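Side-chain contacts in Nadp(h)-dependent ketose reductase (Bemisia argentifolii, PDB 1E3J), which probably catalyses the reversible, zinc-requiring reduction of fructose to sorbitol with NADP(H) as hydride carrier: residues G192-C197 / S235-L240; A164-G169 / P241-D246; T171-G176 / I258-T263. All coordinates share one frame; numbering follows the deposited sequence.

Contact 1. Residues G192-C197 / S235-L240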
# COMPACT_ATOMS: atom_id res chain seq x y z
N GLY A 192 5.46 -17.51 -7.02
CA GLY A 192 6.88 -17.31 -7.21
C GLY A 192 7.72 -17.45 -5.96
O GLY A 192 8.92 -17.19 -5.99
N ALA A 193 7.12 -17.88 -4.86
CA ALA A 193 7.90 -18.00 -3.63
C ALA A 193 8.73 -19.26 -3.55
O ALA A 193 8.52 -20.24 -4.28
CB ALA A 193 6.98 -17.98 -2.42
N PHE A 194 9.66 -19.24 -2.60
CA PHE A 194 10.46 -20.42 -2.28
C PHE A 194 9.67 -20.92 -1.06
O PHE A 194 9.41 -20.13 -0.14
CB PHE A 194 11.86 -20.02 -1.84
CG PHE A 194 12.70 -21.18 -1.39
CD1 PHE A 194 12.67 -21.61 -0.07
CD2 PHE A 194 13.57 -21.83 -2.30
CE1 PHE A 194 13.49 -22.68 0.37
CE2 PHE A 194 14.39 -22.88 -1.90
CZ PHE A 194 14.36 -23.31 -0.55
N VAL A 195 9.29 -22.19 -1.05
CA VAL A 195 8.49 -22.74 0.02
C VAL A 195 9.09 -23.91 0.83
O VAL A 195 9.63 -24.86 0.28
CB VAL A 195 7.15 -23.22 -0.54
CG1 VAL A 195 6.32 -23.78 0.59
CG2 VAL A 195 6.38 -22.04 -1.23
N VAL A 196 8.94 -23.82 2.15
CA VAL A 196 9.37 -24.87 3.05
C VAL A 196 8.08 -25.31 3.71
O VAL A 196 7.28 -24.49 4.14
CB VAL A 196 10.30 -24.35 4.17
CG1 VAL A 196 10.55 -25.46 5.18
CG2 VAL A 196 11.60 -23.93 3.61
N CYS A 197 7.87 -26.61 3.80
CA CYS A 197 6.68 -27.14 4.39
C CYS A 197 7.04 -28.10 5.49
O CYS A 197 7.83 -29.02 5.30
CB CYS A 197 5.85 -27.86 3.35
SG CYS A 197 4.29 -28.38 4.05
N SER A 235 18.42 -24.24 9.41
CA SER A 235 19.51 -24.87 8.70
C SER A 235 19.10 -25.40 7.33
O SER A 235 19.95 -25.59 6.46
CB SER A 235 20.09 -26.01 9.52
OG SER A 235 19.48 -27.24 9.14
N ALA A 236 17.81 -25.63 7.13
CA ALA A 236 17.33 -26.16 5.86
C ALA A 236 17.19 -25.13 4.76
O ALA A 236 16.96 -25.48 3.59
CB ALA A 236 16.01 -26.84 6.08
N ILE A 237 17.35 -23.86 5.10
CA ILE A 237 17.18 -22.80 4.12
C ILE A 237 18.17 -21.70 4.36
O ILE A 237 19.00 -21.77 5.26
CB ILE A 237 15.79 -22.19 4.22
CG1 ILE A 237 15.61 -21.54 5.60
CG2 ILE A 237 14.73 -23.25 4.04
CD1 ILE A 237 14.25 -20.91 5.79
N GLY A 238 18.07 -20.65 3.56
CA GLY A 238 18.97 -19.52 3.73
C GLY A 238 18.54 -18.70 4.93
O GLY A 238 18.76 -19.07 6.09
N ASP A 239 17.92 -17.56 4.64
CA ASP A 239 17.45 -16.67 5.69
C ASP A 239 16.16 -17.27 6.22
O ASP A 239 15.63 -18.24 5.68
CB ASP A 239 17.14 -15.28 5.12
CG ASP A 239 17.37 -14.16 6.14
OD1 ASP A 239 17.11 -14.36 7.36
OD2 ASP A 239 17.81 -13.07 5.70
N LEU A 240 15.67 -16.66 7.28
CA LEU A 240 14.44 -17.08 7.88
C LEU A 240 13.36 -16.71 6.87
O LEU A 240 13.54 -15.78 6.06
CB LEU A 240 14.24 -16.30 9.16
CG LEU A 240 15.41 -16.54 10.09
CD1 LEU A 240 15.37 -15.50 11.20
CD2 LEU A 240 15.32 -17.96 10.65

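Contact 2. Residues A164-G169 / P241-D246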
# COMPACT_ATOMS: atom_id res chain seq x y z
N ALA A 164 -0.38 -11.60 2.65
CA ALA A 164 0.99 -11.54 3.14
C ALA A 164 1.91 -10.91 2.06
O ALA A 164 3.06 -10.69 2.32
CB ALA A 164 1.50 -12.94 3.48
N GLY A 165 1.41 -10.66 0.87
CA GLY A 165 2.29 -10.12 -0.17
C GLY A 165 3.29 -11.15 -0.73
O GLY A 165 4.40 -10.78 -1.14
N VAL A 166 2.92 -12.44 -0.77
CA VAL A 166 3.86 -13.44 -1.28
C VAL A 166 4.26 -13.14 -2.73
O VAL A 166 3.40 -12.92 -3.56
CB VAL A 166 3.26 -14.86 -1.22
CG1 VAL A 166 4.23 -15.86 -1.88
CG2 VAL A 166 3.06 -15.28 0.22
N GLN A 167 5.54 -13.14 -3.05
CA GLN A 167 5.94 -12.83 -4.44
C GLN A 167 7.35 -13.34 -4.75
O GLN A 167 7.94 -14.00 -3.91
CB GLN A 167 5.88 -11.30 -4.65
CG GLN A 167 6.75 -10.49 -3.65
CD GLN A 167 6.53 -8.96 -3.78
OE1 GLN A 167 7.20 -8.29 -4.59
NE2 GLN A 167 5.57 -8.42 -2.99
N LEU A 168 7.91 -13.04 -5.92
CA LEU A 168 9.30 -13.45 -6.20
C LEU A 168 10.21 -12.89 -5.09
O LEU A 168 10.14 -11.68 -4.76
CB LEU A 168 9.81 -12.88 -7.51
CG LEU A 168 9.33 -13.50 -8.82
CD1 LEU A 168 9.94 -12.71 -9.97
CD2 LEU A 168 9.76 -14.97 -8.91
N GLY A 169 11.05 -13.76 -4.52
CA GLY A 169 11.96 -13.32 -3.48
C GLY A 169 11.38 -13.63 -2.09
O GLY A 169 12.08 -13.49 -1.08
N PRO A 241 12.23 -17.44 6.89
CA PRO A 241 11.09 -17.21 5.99
C PRO A 241 10.51 -15.83 6.30
O PRO A 241 10.38 -15.52 7.47
CB PRO A 241 10.12 -18.32 6.36
CG PRO A 241 10.38 -18.51 7.82
CD PRO A 241 11.90 -18.43 7.92
N ASN A 242 10.22 -14.99 5.32
CA ASN A 242 9.64 -13.72 5.70
C ASN A 242 8.12 -13.79 5.83
O ASN A 242 7.48 -12.84 6.32
CB ASN A 242 10.12 -12.56 4.82
CG ASN A 242 9.94 -12.82 3.36
OD1 ASN A 242 10.23 -13.90 2.86
ND2 ASN A 242 9.48 -11.78 2.63
N VAL A 243 7.56 -14.94 5.42
CA VAL A 243 6.15 -15.20 5.55
C VAL A 243 5.95 -16.62 6.05
O VAL A 243 6.42 -17.59 5.44
CB VAL A 243 5.39 -15.05 4.23
CG1 VAL A 243 3.93 -15.52 4.42
CG2 VAL A 243 5.44 -13.59 3.75
N THR A 244 5.30 -16.73 7.19
CA THR A 244 4.98 -18.01 7.74
C THR A 244 3.45 -18.14 7.72
O THR A 244 2.73 -17.22 8.13
CB THR A 244 5.47 -18.11 9.21
OG1 THR A 244 6.90 -17.98 9.25
CG2 THR A 244 5.06 -19.45 9.82
N ILE A 245 2.96 -19.28 7.28
CA ILE A 245 1.55 -19.53 7.22
C ILE A 245 1.23 -20.66 8.15
O ILE A 245 1.56 -21.80 7.88
CB ILE A 245 1.11 -19.88 5.78
CG1 ILE A 245 1.60 -18.80 4.82
CG2 ILE A 245 -0.44 -19.98 5.69
CD1 ILE A 245 1.15 -18.99 3.41
N ASP A 246 0.62 -20.35 9.28
CA ASP A 246 0.25 -21.39 10.21
C ASP A 246 -1.10 -21.95 9.80
O ASP A 246 -2.10 -21.22 9.72
CB ASP A 246 0.10 -20.89 11.63
CG ASP A 246 -0.56 -21.96 12.53
OD1 ASP A 246 -0.01 -23.09 12.53
OD2 ASP A 246 -1.61 -21.70 13.19

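Contact 3. Residues T171-G176 / I258-T263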
# COMPACT_ATOMS: atom_id res chain seq x y z
N THR A 171 10.27 -16.00 0.96
CA THR A 171 10.51 -17.36 1.41
C THR A 171 9.34 -17.63 2.33
O THR A 171 9.14 -16.92 3.27
CB THR A 171 11.82 -17.52 2.20
OG1 THR A 171 12.94 -17.22 1.34
CG2 THR A 171 11.94 -18.98 2.66
N VAL A 172 8.60 -18.68 2.06
CA VAL A 172 7.41 -19.01 2.81
C VAL A 172 7.55 -20.32 3.53
O VAL A 172 7.96 -21.33 2.95
CB VAL A 172 6.16 -19.16 1.86
CG1 VAL A 172 4.94 -19.52 2.70
CG2 VAL A 172 5.88 -17.85 1.04
N LEU A 173 7.15 -20.30 4.80
CA LEU A 173 7.15 -21.49 5.60
C LEU A 173 5.69 -21.86 5.86
O LEU A 173 4.94 -21.10 6.47
CB LEU A 173 7.83 -21.24 6.95
CG LEU A 173 7.49 -22.31 8.00
CD1 LEU A 173 8.10 -23.65 7.60
CD2 LEU A 173 8.02 -21.88 9.34
N VAL A 174 5.28 -23.01 5.40
CA VAL A 174 3.92 -23.43 5.67
C VAL A 174 3.97 -24.49 6.76
O VAL A 174 4.61 -25.55 6.58
CB VAL A 174 3.30 -24.05 4.44
CG1 VAL A 174 1.91 -24.49 4.75
CG2 VAL A 174 3.36 -23.05 3.28
N ILE A 175 3.34 -24.21 7.89
CA ILE A 175 3.29 -25.17 8.97
C ILE A 175 2.02 -26.02 8.84
O ILE A 175 0.89 -25.51 8.91
CB ILE A 175 3.30 -24.46 10.31
CG1 ILE A 175 4.57 -23.61 10.41
CG2 ILE A 175 3.20 -25.49 11.44
CD1 ILE A 175 4.59 -22.62 11.57
N GLY A 176 2.20 -27.31 8.61
CA GLY A 176 1.08 -28.23 8.43
C GLY A 176 0.95 -28.66 6.97
O GLY A 176 1.24 -27.89 6.05
N ILE A 258 6.13 -17.47 15.23
CA ILE A 258 6.61 -16.20 15.74
C ILE A 258 8.13 -16.18 15.92
O ILE A 258 8.80 -15.16 15.66
CB ILE A 258 5.99 -15.93 17.11
CG1 ILE A 258 4.48 -15.74 16.95
CG2 ILE A 258 6.65 -14.70 17.77
CD1 ILE A 258 3.75 -15.58 18.25
N ASN A 259 8.70 -17.29 16.38
CA ASN A 259 10.12 -17.28 16.63
C ASN A 259 10.99 -17.57 15.43
O ASN A 259 12.15 -17.18 15.40
CB ASN A 259 10.44 -18.24 17.79
CG ASN A 259 9.91 -17.73 19.13
OD1 ASN A 259 10.02 -16.55 19.44
ND2 ASN A 259 9.34 -18.62 19.92
N ILE A 260 10.44 -18.20 14.41
CA ILE A 260 11.23 -18.51 13.23
C ILE A 260 11.05 -17.47 12.11
O ILE A 260 11.87 -17.38 11.18
CB ILE A 260 10.83 -19.86 12.68
CG1 ILE A 260 11.73 -20.26 11.51
CG2 ILE A 260 9.39 -19.79 12.21
CD1 ILE A 260 13.15 -20.59 11.88
N THR A 261 9.99 -16.66 12.20
CA THR A 261 9.75 -15.67 11.14
C THR A 261 10.79 -14.55 11.11
O THR A 261 11.19 -14.05 12.16
CB THR A 261 8.34 -15.05 11.25
OG1 THR A 261 7.35 -16.07 11.10
CG2 THR A 261 8.14 -14.00 10.15
N ARG A 262 11.23 -14.17 9.91
CA ARG A 262 12.19 -13.10 9.76
C ARG A 262 11.67 -11.74 10.27
O ARG A 262 10.49 -11.41 10.14
CB ARG A 262 12.58 -12.93 8.29
CG ARG A 262 13.72 -11.93 8.04
CD ARG A 262 13.88 -11.61 6.52
NE ARG A 262 14.02 -12.82 5.72
CZ ARG A 262 13.83 -12.90 4.39
NH1 ARG A 262 13.45 -11.83 3.68
NH2 ARG A 262 14.03 -14.07 3.77
N THR A 263 12.57 -10.94 10.82
CA THR A 263 12.25 -9.62 11.31
C THR A 263 11.52 -8.87 10.20
O THR A 263 11.91 -8.94 9.02
CB THR A 263 13.57 -8.87 11.70
OG1 THR A 263 14.19 -9.57 12.78
CG2 THR A 263 13.31 -7.45 12.15
O HOH W 1 13.54 -14.55 0.82

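Contact 1. Residues G192-C197 / S235-L240
I237 meets F194 and V196 through a single methyl group, CG2, just where helix 226-236 gives out beside strand 194-199. Along the second segment, S235 still belongs to the helix and turns its hydroxyl back to the carbonyl oxygen of R232, a modest role that suits a small polar residue at the surface. A236 points its methyl toward the strand but packs on V215 of the neighbouring strand 215-218. I237, the first residue with extended backbone angles, does the real work. With CG1 lodged between the backbone N and the carbonyl carbon (chi1 62°), its CG2 lies anti to the carbonyl carbon and reaches the strand. There CG2 stands 3.2 Å from V196 CG2, shorter than usual methyl contact and so doubtful in its exact value. The same I237 CG2 approaches F194 CE1 at 3.9 Å, arriving at the rim of the ring near its plane instead of over a face. F194 and V196, two positions apart on an extended strand, project to the same side, and I237 meets both. A helix ending beside an inner strand of a parallel sheet is the layering of a Rossmann-type domain, and from here the chain heads for strand 243-246. G238 carries it round to D239, whose OD1 accepts the amide of L240 through its anti lone pair, L240 N to D239 OD1 being 2.7 Å with a bent N-H...O angle of 146°. Branched aliphatic chains and a phenyl edge offer each other only dispersion and the exclusion of water, so the union of helix end and strand depends on shape, while the polar bonds named along the second segment serve its own part of the chain, not the strand.

Contact 2. Residues A164-G169 / P241-D246
The methyl of A164 faces both branches of V243, with A164 CB 3.7 Å from V243 CG1 and 4.0 Å from V243 CG2. V243 can present this pair of methyls because CG1 is anti to its backbone N (chi1 172°) and CG2 is anti to the carbonyl carbon. V166 adds a looser touch, its CG2 lying 4.3 Å from V243 CG1. A small alanine suits the end of helix 151-164, since it lets the helix terminus come close to the strand, and a β-branched valine suits the extended backbone of strand 243-246.

Further out, G165 closes the helix in a Schellman motif, whose positive phi a glycine accepts readily. Its carbonyl is taken by the side chain of Q167, with Q167 NE2 to G165 O at 3.2 Å and a fairly straight N-H...O angle of 162°. The loop leads from helix 151-164 into strand 171-175, the first strand of the parallel Rossmann-type sheet, and this contact packs it on the adjoining strand. N242, just before strand 243-246, accepts the backbone N of T171 with its OD1, tying this corner to the start of strand 171-175. V166 also packs on V172 and A193, and L168 touches M307 of the second subunit.

Between the segments the attraction is therefore apolar and without direction, and the polar groups instead shape each chain or bind it to its neighbours.

Contact 3. Residues T171-G176 / I258-T263
L173 and I260 come together through their side-chain torsions: CG of L173 is anti to the backbone N (chi1 162°), while in I260 that place is taken by CG1, leaving CG2 between the backbone N and the carbonyl carbon. L173 CD2 and I260 CG2 then meet at 3.8 Å, the two side chains crossing at about a right angle, so a leucine branch is laid against a methyl set close to the helix backbone. I260 completes its apolar surroundings with I230 and I233 of helix 226-236, while L173 is flanked by V196 and T244; bulky aliphatic residues are what such a buried seam calls for. Strand 171-175 is the first strand in the chain, and an inner one, of the parallel sheet of a Rossmann-type domain, and helix 251-260 packs over one face of it. G176 just beyond the strand is consistent with the glycine-rich turn that follows the first strand in dinucleotide-binding folds.

At the strand's beginning the contact turns polar. R262 bends at chi3 (-53°) and brings its guanidinium near T171, but R262 NH2 and T171 OG1 are 4.1 Å apart, too far to bond directly. A water bridges them, 2.8 Å from T171 OG1 and 3.0 Å from R262 NH2, accepting from the arginine in the plane of the guanidinium at its edge. The same NH2 also donates to the backbone oxygen of L240, which a long, many-armed arginine can manage. Behind it T261, the first residue past the helix, uses its hydroxyl to bond both G257 O and the hydroxyl of T244, well suited to closing a helix end against a strand.

The three contacts cluster in the parallel six-stranded sheet of the Rossmann-type domain, with centres 8 to 10 Å apart. Strands 194-199, 171-175 and 243-246 lie side by side in that order, so each contact adds a helix end or loop to this central trio. Contacts 1 and 3 involve the C-terminal ends of helices 226-236 and 251-260, with the residues just after them, on one face, whereas contact 2 lies on the other, against the end of helix 151-164. Along the chain contact 1 is nested within the loops closed by contacts 2 and 3, which interleave. All lie away from the zinc sites; together they join helix ends and a loop to both faces of the sheet in a domain that probably binds the cofactor.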